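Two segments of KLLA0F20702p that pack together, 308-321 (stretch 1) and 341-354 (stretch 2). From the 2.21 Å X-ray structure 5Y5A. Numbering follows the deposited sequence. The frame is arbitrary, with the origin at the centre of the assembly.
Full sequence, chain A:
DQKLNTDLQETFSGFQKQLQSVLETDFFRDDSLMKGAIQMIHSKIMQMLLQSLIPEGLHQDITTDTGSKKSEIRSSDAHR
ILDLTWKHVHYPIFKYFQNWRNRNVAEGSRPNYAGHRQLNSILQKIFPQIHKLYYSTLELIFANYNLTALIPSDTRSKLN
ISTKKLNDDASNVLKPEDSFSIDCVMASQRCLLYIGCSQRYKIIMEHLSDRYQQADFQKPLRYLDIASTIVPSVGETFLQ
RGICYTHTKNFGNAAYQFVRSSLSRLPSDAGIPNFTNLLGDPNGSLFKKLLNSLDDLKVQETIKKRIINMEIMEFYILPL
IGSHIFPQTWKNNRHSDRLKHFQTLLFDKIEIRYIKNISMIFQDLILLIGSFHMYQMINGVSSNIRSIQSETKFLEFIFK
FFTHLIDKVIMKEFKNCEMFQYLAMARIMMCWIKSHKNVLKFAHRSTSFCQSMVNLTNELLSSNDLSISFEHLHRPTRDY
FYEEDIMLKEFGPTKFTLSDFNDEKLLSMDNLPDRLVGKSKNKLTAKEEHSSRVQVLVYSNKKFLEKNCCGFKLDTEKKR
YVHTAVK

Stretch 1 (308-321) INMEIMEFYILPLI
Stretch 2, residues 341-354: HFQTLLFDKIEIRY

The most unusual feature of this largely apolar contact is a chain of ring packing at one end: Pro-319 lies over one face of the Phe-342 ring in a CH-pi contact, its CG 3.9 Å from the ring centroid, while the edge of that ring meets the face of Tyr-316, with centroids 4.8 Å apart and planes at 73°. Phe-342 (chi1 -72°, chi2 -45°) and Tyr-316 (chi1 -82°, chi2 22°) are flat enough to use face and edge at once; at the edge of the tyrosine, CE2 is 3.6 Å from CD2 of Leu-345.

Stretch 2 is helical, whereas stretch 1 runs as a helix from Ile-308, passes through a type I turn from Phe-315 to Leu-318, closed by Leu-318 N to Phe-315 O at 3.0 Å, and resumes as helix. The first helix crosses stretch 2 at -129°, nearer antiparallel than parallel, with axes 9.3 Å apart at closest approach. CA atoms pair as Asn-309 with Lys-349 (6.5 Å), Met-313 with Leu-346 (5.8 Å) and Tyr-316 with Phe-342 (5.3 Å).

Leu-346 (t, p) fills the middle. Its CD1 lies 3.9 Å from CA of Met-313, and its CD2 3.9 Å from both CB of Ile-317 and CD1 of Leu-320, so its branches reach different neighbours. Leu-320 (m, t) also sets CD1 3.7 Å from CA and 3.8 Å from CB of Gln-343, although the CA-to-CB bond of that residue is directed away overall. The flexible, unbranched Met-313 (m, t, chi3 -145°) starts sideways but brings CE to 3.5 Å from the carbonyl O of Lys-349 and likewise of Arg-353.

At the other end, buried Lys-349 (m, m, t, t) donates from NZ to OD1 of Asn-309 (m, chi2 -38°) at 3.0 Å, the sole hydrogen bond between the stretches. Its long aliphatic portion suits the apolar surroundings: CE packs 3.6 Å from CD1 of Ile-312 (m, t). Together the stretches bury 807 Å², both sides summed.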

ATOM      1  N   ILE A 308      17.842  -7.636  13.244  1.00 68.58           N
ATOM      2  CA  ILE A 308      16.955  -8.455  14.052  1.00 58.81           C
ATOM      3  C   ILE A 308      15.847  -7.609  14.675  1.00 54.66           C
ATOM      4  O   ILE A 308      14.689  -8.026  14.701  1.00 57.07           O
ATOM      5  CB  ILE A 308      17.727  -9.187  15.161  1.00 60.85           C
ATOM      6  CG1 ILE A 308      18.889  -9.979  14.560  1.00 73.83           C
ATOM      7  CG2 ILE A 308      16.797 -10.092  15.952  1.00 54.07           C
ATOM      8  CD1 ILE A 308      18.466 -10.971  13.499  1.00 79.26           C
ATOM      9  N   ASN A 309      16.203  -6.425  15.176  1.00 46.25           N
ATOM     10  CA  ASN A 309      15.215  -5.511  15.744  1.00 43.88           C
ATOM     11  C   ASN A 309      14.183  -5.171  14.679  1.00 44.89           C
ATOM     12  O   ASN A 309      12.976  -5.201  14.928  1.00 45.02           O
ATOM     13  CB  ASN A 309      15.866  -4.221  16.280  1.00 41.10           C
ATOM     14  CG  ASN A 309      16.956  -4.482  17.301  1.00 50.43           C
ATOM     15  OD1 ASN A 309      16.848  -5.376  18.135  1.00 59.47           O
ATOM     16  ND2 ASN A 309      18.017  -3.688  17.241  1.00 56.89           N
ATOM     17  N   MET A 310      14.670  -4.859  13.485  1.00 49.00           N
ATOM     18  CA  MET A 310      13.790  -4.559  12.362  1.00 51.53           C
ATOM     19  C   MET A 310      12.863  -5.729  12.022  1.00 49.93           C
ATOM     20  O   MET A 310      11.676  -5.532  11.808  1.00 48.01           O
ATOM     21  CB  MET A 310      14.601  -4.174  11.122  1.00 56.67           C
ATOM     22  CG  MET A 310      13.722  -3.807   9.919  1.00 66.70           C
ATOM     23  SD  MET A 310      14.569  -2.779   8.707  1.00131.20           S
ATOM     24  CE  MET A 310      16.052  -3.740   8.435  1.00 82.66           C
ATOM     25  N   GLU A 311      13.395  -6.946  11.976  1.00 51.99           N
ATOM     26  CA  GLU A 311      12.555  -8.079  11.595  1.00 46.78           C
ATOM     27  C   GLU A 311      11.502  -8.381  12.665  1.00 45.97           C
ATOM     28  O   GLU A 311      10.372  -8.745  12.344  1.00 43.94           O
ATOM     29  CB  GLU A 311      13.415  -9.301  11.299  1.00 47.17           C
ATOM     30  CG  GLU A 311      14.140  -9.173   9.965  1.00 62.51           C
ATOM     31  CD  GLU A 311      15.055 -10.344   9.661  1.00 82.38           C
ATOM     32  OE1 GLU A 311      15.256 -11.196  10.551  1.00 88.95           O
ATOM     33  OE2 GLU A 311      15.575 -10.408   8.526  1.00 88.85           O
ATOM     34  N   ILE A 312      11.855  -8.191  13.931  1.00 43.79           N
ATOM     35  CA  ILE A 312      10.877  -8.317  15.008  1.00 44.44           C
ATOM     36  C   ILE A 312       9.724  -7.321  14.842  1.00 46.84           C
ATOM     37  O   ILE A 312       8.556  -7.663  15.045  1.00 44.26           O
ATOM     38  CB  ILE A 312      11.535  -8.123  16.383  1.00 42.56           C
ATOM     39  CG1 ILE A 312      12.473  -9.297  16.667  1.00 52.40           C
ATOM     40  CG2 ILE A 312      10.480  -8.003  17.476  1.00 40.03           C
ATOM     41  CD1 ILE A 312      13.138  -9.240  18.002  1.00 57.85           C
ATOM     42  N   MET A 313      10.040  -6.095  14.449  1.00 46.67           N
ATOM     43  CA  MET A 313       8.990  -5.094  14.274  1.00 45.15           C
ATOM     44  C   MET A 313       8.145  -5.392  13.043  1.00 44.07           C
ATOM     45  O   MET A 313       6.953  -5.118  13.038  1.00 47.28           O
ATOM     46  CB  MET A 313       9.587  -3.695  14.197  1.00 51.36           C
ATOM     47  CG  MET A 313      10.322  -3.309  15.468  1.00 54.95           C
ATOM     48  SD  MET A 313      10.871  -1.606  15.457  1.00 61.95           S
ATOM     49  CE  MET A 313      12.414  -1.758  16.357  1.00 54.40           C
ATOM     50  N   GLU A 314       8.750  -5.980  12.014  1.00 40.32           N
ATOM     51  CA  GLU A 314       7.987  -6.372  10.835  1.00 42.42           C
ATOM     52  C   GLU A 314       7.079  -7.576  11.122  1.00 42.61           C
ATOM     53  O   GLU A 314       5.969  -7.654  10.626  1.00 47.56           O
ATOM     54  CB  GLU A 314       8.918  -6.704   9.667  1.00 47.22           C
ATOM     55  CG  GLU A 314       8.155  -7.039   8.404  1.00 48.12           C
ATOM     56  CD  GLU A 314       9.025  -7.635   7.320  1.00 48.20           C
ATOM     57  OE1 GLU A 314      10.254  -7.513   7.417  1.00 50.76           O
ATOM     58  OE2 GLU A 314       8.472  -8.223   6.366  1.00 50.31           O
ATOM     59  N   PHE A 315       7.553  -8.512  11.933  1.00 46.05           N
ATOM     60  CA  PHE A 315       6.841  -9.769  12.097  1.00 44.16           C
ATOM     61  C   PHE A 315       5.946  -9.877  13.322  1.00 42.10           C
ATOM     62  O   PHE A 315       4.887 -10.484  13.245  1.00 45.13           O
ATOM     63  CB  PHE A 315       7.842 -10.922  12.123  1.00 38.78           C
ATOM     64  CG  PHE A 315       8.317 -11.328  10.768  1.00 37.51           C
ATOM     65  CD1 PHE A 315       9.323 -10.623  10.128  1.00 37.74           C
ATOM     66  CD2 PHE A 315       7.747 -12.408  10.121  1.00 40.59           C
ATOM     67  CE1 PHE A 315       9.757 -10.996   8.874  1.00 46.35           C
ATOM     68  CE2 PHE A 315       8.180 -12.786   8.867  1.00 45.60           C
ATOM     69  CZ  PHE A 315       9.189 -12.081   8.243  1.00 47.58           C
ATOM     70  N   TYR A 316       6.362  -9.320  14.453  1.00 42.63           N
ATOM     71  CA  TYR A 316       5.681  -9.640  15.702  1.00 42.28           C
ATOM     72  C   TYR A 316       4.338  -8.948  15.828  1.00 43.51           C
ATOM     73  O   TYR A 316       3.558  -9.279  16.714  1.00 44.79           O
ATOM     74  CB  TYR A 316       6.564  -9.313  16.913  1.00 45.44           C
ATOM     75  CG  TYR A 316       7.576 -10.408  17.203  1.00 46.10           C
ATOM     76  CD1 TYR A 316       7.950 -11.297  16.212  1.00 46.35           C
ATOM     77  CD2 TYR A 316       8.136 -10.569  18.469  1.00 49.44           C
ATOM     78  CE1 TYR A 316       8.859 -12.296  16.447  1.00 45.72           C
ATOM     79  CE2 TYR A 316       9.063 -11.589  18.720  1.00 46.04           C
ATOM     80  CZ  TYR A 316       9.414 -12.446  17.696  1.00 45.72           C
ATOM     81  OH  TYR A 316      10.329 -13.467  17.894  1.00 44.61           O
ATOM     82  N   ILE A 317       4.044  -8.006  14.940  1.00 37.45           N
ATOM     83  CA  ILE A 317       2.725  -7.401  14.958  1.00 33.84           C
ATOM     84  C   ILE A 317       1.726  -8.320  14.246  1.00 38.34           C
ATOM     85  O   ILE A 317       0.522  -8.197  14.429  1.00 43.81           O
ATOM     86  CB  ILE A 317       2.718  -5.991  14.298  1.00 36.55           C
ATOM     87  CG1 ILE A 317       1.460  -5.211  14.703  1.00 35.23           C
ATOM     88  CG2 ILE A 317       2.866  -6.097  12.782  1.00 35.51           C
ATOM     89  CD1 ILE A 317       1.320  -3.843  14.032  1.00 41.79           C
ATOM     90  N   LEU A 318       2.226  -9.216  13.427  1.00 37.74           N
ATOM     91  CA  LEU A 318       1.389 -10.096  12.661  1.00 37.30           C
ATOM     92  C   LEU A 318       0.533 -11.026  13.471  1.00 41.12           C
ATOM     93  O   LEU A 318      -0.640 -11.078  13.254  1.00 45.49           O
ATOM     94  CB  LEU A 318       2.185 -10.813  11.603  1.00 38.09           C
ATOM     95  CG  LEU A 318       2.844  -9.887  10.606  1.00 38.34           C
ATOM     96  CD1 LEU A 318       3.667 -10.647   9.613  1.00 36.84           C
ATOM     97  CD2 LEU A 318       1.833  -9.046   9.883  1.00 38.43           C
ATOM     98  N   PRO A 319       1.092 -11.752  14.414  1.00 40.23           N
ATOM     99  CA  PRO A 319       0.219 -12.606  15.232  1.00 45.45           C
ATOM    100  C   PRO A 319      -0.801 -11.839  16.071  1.00 45.72           C
ATOM    101  O   PRO A 319      -1.825 -12.412  16.439  1.00 48.03           O
ATOM    102  CB  PRO A 319       1.205 -13.341  16.147  1.00 45.63           C
ATOM    103  CG  PRO A 319       2.477 -13.351  15.389  1.00 44.48           C
ATOM    104  CD  PRO A 319       2.513 -12.013  14.701  1.00 39.65           C
ATOM    105  N   LEU A 320      -0.524 -10.575  16.376  1.00 39.11           N
ATOM    106  CA  LEU A 320      -1.439  -9.791  17.194  1.00 40.01           C
ATOM    107  C   LEU A 320      -2.658  -9.420  16.365  1.00 38.40           C
ATOM    108  O   LEU A 320      -3.797  -9.551  16.814  1.00 43.82           O
ATOM    109  CB  LEU A 320      -0.747  -8.538  17.734  1.00 33.11           C
ATOM    110  CG  LEU A 320       0.545  -8.881  18.485  1.00 43.25           C
ATOM    111  CD1 LEU A 320       1.300  -7.620  18.882  1.00 37.33           C
ATOM    112  CD2 LEU A 320       0.232  -9.728  19.715  1.00 39.10           C
ATOM    113  N   ILE A 321      -2.404  -8.960  15.147  1.00 35.05           N
ATOM    114  CA  ILE A 321      -3.470  -8.682  14.202  1.00 43.29           C
ATOM    115  C   ILE A 321      -4.211  -9.974  13.845  1.00 43.06           C
ATOM    116  O   ILE A 321      -5.444 -10.019  13.841  1.00 41.96           O
ATOM    117  CB  ILE A 321      -2.909  -8.016  12.947  1.00 37.32           C
ATOM    118  CG1 ILE A 321      -2.412  -6.613  13.302  1.00 33.47           C
ATOM    119  CG2 ILE A 321      -3.972  -7.952  11.856  1.00 37.88           C
ATOM    120  CD1 ILE A 321      -1.669  -5.911  12.167  1.00 35.22           C
ATOM    121  N   HIS A 341       3.900 -12.640  24.576  1.00 52.04           N
ATOM    122  CA  HIS A 341       5.319 -12.437  24.289  1.00 50.87           C
ATOM    123  C   HIS A 341       5.552 -11.586  23.037  1.00 53.05           C
ATOM    124  O   HIS A 341       6.397 -10.687  23.045  1.00 48.48           O
ATOM    125  CB  HIS A 341       6.022 -13.780  24.125  1.00 46.79           C
ATOM    126  CG  HIS A 341       7.451 -13.670  23.689  1.00 53.25           C
ATOM    127  ND1 HIS A 341       8.457 -13.239  24.528  1.00 57.90           N
ATOM    128  CD2 HIS A 341       8.042 -13.940  22.501  1.00 56.50           C
ATOM    129  CE1 HIS A 341       9.604 -13.247  23.875  1.00 61.12           C
ATOM    130  NE2 HIS A 341       9.381 -13.668  22.644  1.00 63.01           N
ATOM    131  N   PHE A 342       4.817 -11.875  21.964  1.00 45.08           N
ATOM    132  CA  PHE A 342       4.925 -11.096  20.729  1.00 44.55           C
ATOM    133  C   PHE A 342       4.692  -9.609  20.972  1.00 42.43           C
ATOM    134  O   PHE A 342       5.430  -8.766  20.471  1.00 45.24           O
ATOM    135  CB  PHE A 342       3.933 -11.602  19.677  1.00 39.71           C
ATOM    136  CG  PHE A 342       4.302 -12.934  19.094  1.00 47.29           C
ATOM    137  CD1 PHE A 342       5.609 -13.199  18.707  1.00 47.80           C
ATOM    138  CD2 PHE A 342       3.348 -13.927  18.946  1.00 46.14           C
ATOM    139  CE1 PHE A 342       5.959 -14.427  18.170  1.00 48.26           C
ATOM    140  CE2 PHE A 342       3.686 -15.162  18.407  1.00 44.39           C
ATOM    141  CZ  PHE A 342       4.996 -15.414  18.019  1.00 48.51           C
ATOM    142  N   GLN A 343       3.668  -9.296  21.753  1.00 37.82           N
ATOM    143  CA  GLN A 343       3.277  -7.919  21.985  1.00 42.11           C
ATOM    144  C   GLN A 343       4.286  -7.188  22.854  1.00 48.48           C
ATOM    145  O   GLN A 343       4.648  -6.035  22.583  1.00 44.78           O
ATOM    146  CB  GLN A 343       1.901  -7.857  22.643  1.00 40.59           C
ATOM    147  CG  GLN A 343       1.531  -6.459  23.107  1.00 49.15           C
ATOM    148  CD  GLN A 343       0.348  -6.453  24.043  1.00 59.14           C
ATOM    149  OE1 GLN A 343       0.505  -6.556  25.262  1.00 72.43           O
ATOM    150  NE2 GLN A 343      -0.842  -6.327  23.485  1.00 55.34           N
ATOM    151  N   THR A 344       4.736  -7.858  23.908  1.00 46.33           N
ATOM    152  CA  THR A 344       5.650  -7.211  24.837  1.00 47.46           C
ATOM    153  C   THR A 344       6.980  -6.925  24.137  1.00 40.19           C
ATOM    154  O   THR A 344       7.577  -5.869  24.332  1.00 45.35           O
ATOM    155  CB  THR A 344       5.862  -8.065  26.108  1.00 57.82           C
ATOM    156  OG1 THR A 344       6.291  -9.377  25.746  1.00 68.25           O
ATOM    157  CG2 THR A 344       4.566  -8.192  26.889  1.00 57.27           C
ATOM    158  N   LEU A 345       7.424  -7.843  23.289  1.00 41.59           N
ATOM    159  CA  LEU A 345       8.714  -7.685  22.624  1.00 45.42           C
ATOM    160  C   LEU A 345       8.609  -6.637  21.522  1.00 46.10           C
ATOM    161  O   LEU A 345       9.504  -5.806  21.363  1.00 48.82           O
ATOM    162  CB  LEU A 345       9.205  -9.020  22.058  1.00 51.16           C
ATOM    163  CG  LEU A 345      10.722  -9.199  21.959  1.00 59.50           C
ATOM    164  CD1 LEU A 345      11.374  -8.865  23.286  1.00 66.17           C
ATOM    165  CD2 LEU A 345      11.080 -10.611  21.562  1.00 61.04           C
ATOM    166  N   LEU A 346       7.517  -6.687  20.760  1.00 40.63           N
ATOM    167  CA  LEU A 346       7.200  -5.643  19.788  1.00 35.71           C
ATOM    168  C   LEU A 346       7.210  -4.252  20.431  1.00 37.76           C
ATOM    169  O   LEU A 346       7.825  -3.328  19.913  1.00 37.59           O
ATOM    170  CB  LEU A 346       5.819  -5.881  19.157  1.00 37.23           C
ATOM    171  CG  LEU A 346       5.354  -4.767  18.218  1.00 40.50           C
ATOM    172  CD1 LEU A 346       6.241  -4.772  16.988  1.00 44.61           C
ATOM    173  CD2 LEU A 346       3.877  -4.882  17.827  1.00 40.46           C
ATOM    174  N   PHE A 347       6.496  -4.107  21.542  1.00 38.50           N
ATOM    175  CA  PHE A 347       6.386  -2.805  22.200  1.00 37.53           C
ATOM    176  C   PHE A 347       7.730  -2.398  22.759  1.00 38.95           C
ATOM    177  O   PHE A 347       8.094  -1.225  22.692  1.00 44.95           O
ATOM    178  CB  PHE A 347       5.316  -2.821  23.301  1.00 36.94           C
ATOM    179  CG  PHE A 347       3.902  -2.607  22.789  1.00 41.04           C
ATOM    180  CD1 PHE A 347       3.397  -3.381  21.756  1.00 40.18           C
ATOM    181  CD2 PHE A 347       3.079  -1.641  23.355  1.00 45.44           C
ATOM    182  CE1 PHE A 347       2.096  -3.187  21.290  1.00 47.18           C
ATOM    183  CE2 PHE A 347       1.780  -1.435  22.893  1.00 40.74           C
ATOM    184  CZ  PHE A 347       1.283  -2.211  21.873  1.00 44.95           C
ATOM    185  N   ASP A 348       8.486  -3.363  23.283  1.00 44.40           N
ATOM    186  CA  ASP A 348       9.823  -3.071  23.816  1.00 47.22           C
ATOM    187  C   ASP A 348      10.785  -2.617  22.719  1.00 44.76           C
ATOM    188  O   ASP A 348      11.522  -1.647  22.898  1.00 44.98           O
ATOM    189  CB  ASP A 348      10.405  -4.288  24.545  1.00 47.10           C
ATOM    190  CG  ASP A 348       9.804  -4.486  25.935  1.00 52.94           C
ATOM    191  OD1 ASP A 348       8.877  -3.730  26.315  1.00 55.33           O
ATOM    192  OD2 ASP A 348      10.250  -5.408  26.647  1.00 53.40           O
ATOM    193  N   LYS A 349      10.784  -3.317  21.585  1.00 45.33           N
ATOM    194  CA  LYS A 349      11.635  -2.934  20.459  1.00 41.67           C
ATOM    195  C   LYS A 349      11.266  -1.524  19.979  1.00 40.29           C
ATOM    196  O   LYS A 349      12.137  -0.710  19.688  1.00 47.73           O
ATOM    197  CB  LYS A 349      11.510  -3.938  19.307  1.00 45.14           C
ATOM    198  CG  LYS A 349      12.115  -5.320  19.590  1.00 47.36           C
ATOM    199  CD  LYS A 349      13.578  -5.208  19.985  1.00 41.93           C
ATOM    200  CE  LYS A 349      14.211  -6.560  20.180  1.00 41.90           C
ATOM    201  NZ  LYS A 349      15.624  -6.446  20.648  1.00 47.55           N
ATOM    202  N   ILE A 350       9.975  -1.234  19.929  1.00 35.80           N
ATOM    203  CA  ILE A 350       9.513   0.089  19.504  1.00 41.01           C
ATOM    204  C   ILE A 350      10.038   1.180  20.456  1.00 46.80           C
ATOM    205  O   ILE A 350      10.510   2.222  20.011  1.00 51.38           O
ATOM    206  CB  ILE A 350       7.974   0.133  19.410  1.00 41.26           C
ATOM    207  CG1 ILE A 350       7.493  -0.735  18.242  1.00 42.82           C
ATOM    208  CG2 ILE A 350       7.457   1.573  19.241  1.00 38.35           C
ATOM    209  CD1 ILE A 350       5.976  -0.808  18.104  1.00 37.03           C
ATOM    210  N   GLU A 351      10.003   0.915  21.757  1.00 40.94           N
ATOM    211  CA  GLU A 351      10.454   1.885  22.756  1.00 43.92           C
ATOM    212  C   GLU A 351      11.967   2.066  22.733  1.00 45.28           C
ATOM    213  O   GLU A 351      12.474   3.182  22.822  1.00 41.07           O
ATOM    214  CB  GLU A 351       9.989   1.447  24.149  1.00 36.01           C
ATOM    215  CG  GLU A 351      10.451   2.310  25.293  1.00 41.37           C
ATOM    216  CD  GLU A 351       9.713   1.982  26.578  1.00 52.94           C
ATOM    217  OE1 GLU A 351       8.921   1.010  26.582  1.00 57.00           O
ATOM    218  OE2 GLU A 351       9.908   2.699  27.576  1.00 58.90           O
ATOM    219  N   ILE A 352      12.692   0.963  22.583  1.00 46.40           N
ATOM    220  CA  ILE A 352      14.143   0.982  22.722  1.00 39.79           C
ATOM    221  C   ILE A 352      14.867   1.205  21.386  1.00 42.36           C
ATOM    222  O   ILE A 352      15.969   1.762  21.351  1.00 41.41           O
ATOM    223  CB  ILE A 352      14.635  -0.345  23.371  1.00 52.06           C
ATOM    224  CG1 ILE A 352      13.992  -0.524  24.750  1.00 52.65           C
ATOM    225  CG2 ILE A 352      16.150  -0.401  23.475  1.00 45.69           C
ATOM    226  CD1 ILE A 352      14.445  -1.770  25.488  1.00 45.65           C
ATOM    227  N   ARG A 353      14.248   0.784  20.288  1.00 40.80           N
ATOM    228  CA  ARG A 353      14.959   0.710  19.010  1.00 46.74           C
ATOM    229  C   ARG A 353      14.271   1.473  17.880  1.00 47.42           C
ATOM    230  O   ARG A 353      14.432   1.120  16.714  1.00 52.46           O
ATOM    231  CB  ARG A 353      15.129  -0.757  18.582  1.00 48.41           C
ATOM    232  CG  ARG A 353      15.739  -1.691  19.634  1.00 44.95           C
ATOM    233  CD  ARG A 353      17.212  -1.428  19.862  1.00 43.45           C
ATOM    234  NE  ARG A 353      17.746  -2.291  20.914  1.00 46.52           N
ATOM    235  CZ  ARG A 353      19.032  -2.370  21.236  1.00 52.71           C
ATOM    236  NH1 ARG A 353      19.932  -1.643  20.590  1.00 47.95           N
ATOM    237  NH2 ARG A 353      19.420  -3.178  22.209  1.00 54.59           N
ATOM    238  N   TYR A 354      13.510   2.513  18.209  1.00 39.44           N
ATOM    239  CA  TYR A 354      12.733   3.194  17.177  1.00 38.76           C
ATOM    240  C   TYR A 354      13.597   4.007  16.210  1.00 39.21           C
ATOM    241  O   TYR A 354      13.231   4.181  15.050  1.00 41.62           O
ATOM    242  CB  TYR A 354      11.667   4.099  17.806  1.00 33.95           C
ATOM    243  CG  TYR A 354      12.199   5.297  18.569  1.00 41.49           C
ATOM    244  CD1 TYR A 354      12.571   6.461  17.904  1.00 45.65           C
ATOM    245  CD2 TYR A 354      12.293   5.276  19.957  1.00 40.98           C
ATOM    246  CE1 TYR A 354      13.055   7.563  18.598  1.00 43.83           C
ATOM    247  CE2 TYR A 354      12.772   6.373  20.658  1.00 49.11           C
ATOM    248  CZ  TYR A 354      13.146   7.511  19.973  1.00 44.34           C
ATOM    249  OH  TYR A 354      13.613   8.601  20.661  1.00 46.06           O
TER